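Local coordinates for protein diaminopimelate decarboxylase (Methanocaldococcus jannaschii, PDB 1TWI) that catalyses the pyridoxal-phosphate-dependent decarboxylation of meso-diaminopimelate to L-lysine, the last step of lysine biosynthesis, as a homodimer, at residues A[45-50]-A[289-294]. Sequence-based numbering, arbitrary orientation.
Sequences NRYIEA and LEPGRS. With PLP (pyridoxal-5'-phosphate), chain E.
Y47 reaches from helix 37-58 into the turn after strand 286-289, its ring lying against P291 and its hydroxyl meeting S294. CG of P291 sits over one ring face, 4.1 Å from the centroid and 20° off the normal, a CH-pi contact displaced toward the hydroxyl-bearing rim; the proline CB lies 3.3 Å from Y47 OH. S294 comes instead at the ring edge, near the plane, where its OG is 2.5 Å from Y47 OH, a close hydroxyl pair that reads as a hydrogen bond; the serine chi1 of 59° sets OG there. L289 adds an oblique apolar touch, CD1 to Y47 CE1 at 4.0 Å.

The same turn also holds the cofactor. Two backbone amides grip the PLP phosphate: N of G292, the N-cap of helix 293-296, bonds to O3P at 2.9 Å, and R293 N to O2P at 2.7 Å, nearly straight at 171°. E290 places OE1 2.6 Å from the pyridine N1. In this TIM-barrel domain, buried Y47 contacts P291 and S294, the neighbours of the two phosphate-binding amides, and so probably helps position them from the second shell, while the helix start probably helps stabilise the phosphate charge.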
# COMPACT_ATOMS: atom_id res chain seq x y z
N ASN A 45 -27.48 -0.82 -11.68
CA ASN A 45 -28.91 -1.01 -11.90
C ASN A 45 -29.56 -1.82 -10.75
O ASN A 45 -30.74 -1.64 -10.50
CB ASN A 45 -29.17 -1.76 -13.20
CG ASN A 45 -28.87 -0.90 -14.44
OD1 ASN A 45 -28.80 0.35 -14.37
ND2 ASN A 45 -28.71 -1.57 -15.59
N ARG A 46 -28.81 -2.71 -10.09
CA ARG A 46 -29.38 -3.44 -8.97
C ARG A 46 -29.76 -2.46 -7.83
O ARG A 46 -30.79 -2.64 -7.10
CB ARG A 46 -28.39 -4.50 -8.46
CG ARG A 46 -28.50 -5.81 -9.27
CD ARG A 46 -27.39 -6.81 -8.92
NE ARG A 46 -27.50 -8.00 -9.76
CZ ARG A 46 -26.48 -8.81 -10.07
NH1 ARG A 46 -25.27 -8.57 -9.60
NH2 ARG A 46 -26.66 -9.85 -10.91
N TYR A 47 -28.90 -1.46 -7.62
CA TYR A 47 -29.25 -0.45 -6.63
C TYR A 47 -30.46 0.36 -7.04
O TYR A 47 -31.40 0.59 -6.23
CB TYR A 47 -28.08 0.51 -6.41
CG TYR A 47 -27.16 0.03 -5.29
CD1 TYR A 47 -27.51 0.22 -3.94
CD2 TYR A 47 -25.96 -0.59 -5.58
CE1 TYR A 47 -26.64 -0.20 -2.90
CE2 TYR A 47 -25.09 -1.02 -4.56
CZ TYR A 47 -25.46 -0.82 -3.24
OH TYR A 47 -24.62 -1.26 -2.27
N ILE A 48 -30.50 0.74 -8.30
CA ILE A 48 -31.62 1.58 -8.73
C ILE A 48 -32.92 0.82 -8.63
O ILE A 48 -33.91 1.35 -8.18
CB ILE A 48 -31.41 2.04 -10.19
CG1 ILE A 48 -30.10 2.88 -10.25
CG2 ILE A 48 -32.68 2.84 -10.69
CD1 ILE A 48 -30.12 4.16 -9.34
N GLU A 49 -32.91 -0.42 -9.08
CA GLU A 49 -34.12 -1.22 -9.06
C GLU A 49 -34.57 -1.50 -7.62
O GLU A 49 -35.76 -1.42 -7.27
CB GLU A 49 -33.89 -2.52 -9.82
CG GLU A 49 -35.11 -3.37 -9.83
CD GLU A 49 -36.17 -2.91 -10.83
OE1 GLU A 49 -37.25 -3.52 -10.81
OE2 GLU A 49 -35.92 -1.95 -11.63
N ALA A 50 -33.60 -1.80 -6.76
CA ALA A 50 -33.92 -2.10 -5.40
C ALA A 50 -34.42 -0.87 -4.63
O ALA A 50 -35.32 -1.00 -3.79
CB ALA A 50 -32.71 -2.69 -4.70
N LEU A 289 -27.02 6.77 -0.53
CA LEU A 289 -26.16 5.66 -0.10
C LEU A 289 -24.82 5.92 -0.77
O LEU A 289 -24.76 6.60 -1.80
CB LEU A 289 -26.70 4.28 -0.57
CG LEU A 289 -28.10 3.90 -0.06
CD1 LEU A 289 -28.42 2.40 -0.41
CD2 LEU A 289 -28.14 4.10 1.44
N GLU A 290 -23.75 5.36 -0.21
CA GLU A 290 -22.39 5.58 -0.74
C GLU A 290 -21.70 4.29 -1.05
O GLU A 290 -20.60 4.07 -0.59
CB GLU A 290 -21.55 6.37 0.28
CG GLU A 290 -22.12 7.80 0.64
CD GLU A 290 -21.34 8.48 1.81
OE1 GLU A 290 -20.71 7.78 2.65
OE2 GLU A 290 -21.38 9.71 1.89
N PRO A 291 -22.33 3.41 -1.85
CA PRO A 291 -21.63 2.17 -2.13
C PRO A 291 -20.33 2.40 -2.91
O PRO A 291 -20.27 3.30 -3.79
CB PRO A 291 -22.66 1.36 -2.95
CG PRO A 291 -23.39 2.43 -3.75
CD PRO A 291 -23.53 3.59 -2.71
N GLY A 292 -19.31 1.60 -2.59
CA GLY A 292 -18.03 1.65 -3.30
C GLY A 292 -17.81 0.24 -3.89
O GLY A 292 -18.08 -0.03 -5.06
N ARG A 293 -17.34 -0.65 -3.03
CA ARG A 293 -17.06 -2.04 -3.37
C ARG A 293 -18.25 -2.67 -4.09
O ARG A 293 -18.07 -3.30 -5.12
CB ARG A 293 -16.77 -2.83 -2.10
CG ARG A 293 -16.03 -4.16 -2.29
CD ARG A 293 -16.10 -4.98 -0.95
NE ARG A 293 -15.57 -4.20 0.19
CZ ARG A 293 -14.28 -4.13 0.51
NH1 ARG A 293 -13.34 -4.82 -0.17
NH2 ARG A 293 -13.92 -3.33 1.50
N SER A 294 -19.47 -2.48 -3.58
CA SER A 294 -20.60 -3.14 -4.24
C SER A 294 -21.00 -2.61 -5.63
O SER A 294 -21.92 -3.17 -6.28
CB SER A 294 -21.83 -3.21 -3.29
OG SER A 294 -22.24 -1.93 -2.87
N1 PLP E . -18.67 6.09 2.64
C2 PLP E . -17.59 6.33 3.48
C2A PLP E . -17.72 7.55 4.43
C3 PLP E . -16.49 5.49 3.38
O3 PLP E . -15.45 5.76 4.21
C4 PLP E . -16.43 4.41 2.53
C4A PLP E . -15.14 3.52 2.51
O4A PLP E . -14.18 3.98 3.04
C5 PLP E . -17.52 4.15 1.68
C6 PLP E . -18.61 5.00 1.77
C5A PLP E . -17.64 3.01 0.68
O4P PLP E . -17.52 1.71 1.32
P PLP E . -17.74 0.37 0.50
O1P PLP E . -17.50 -0.68 1.51
O2P PLP E . -16.69 0.37 -0.57
O3P PLP E . -19.11 0.36 -0.01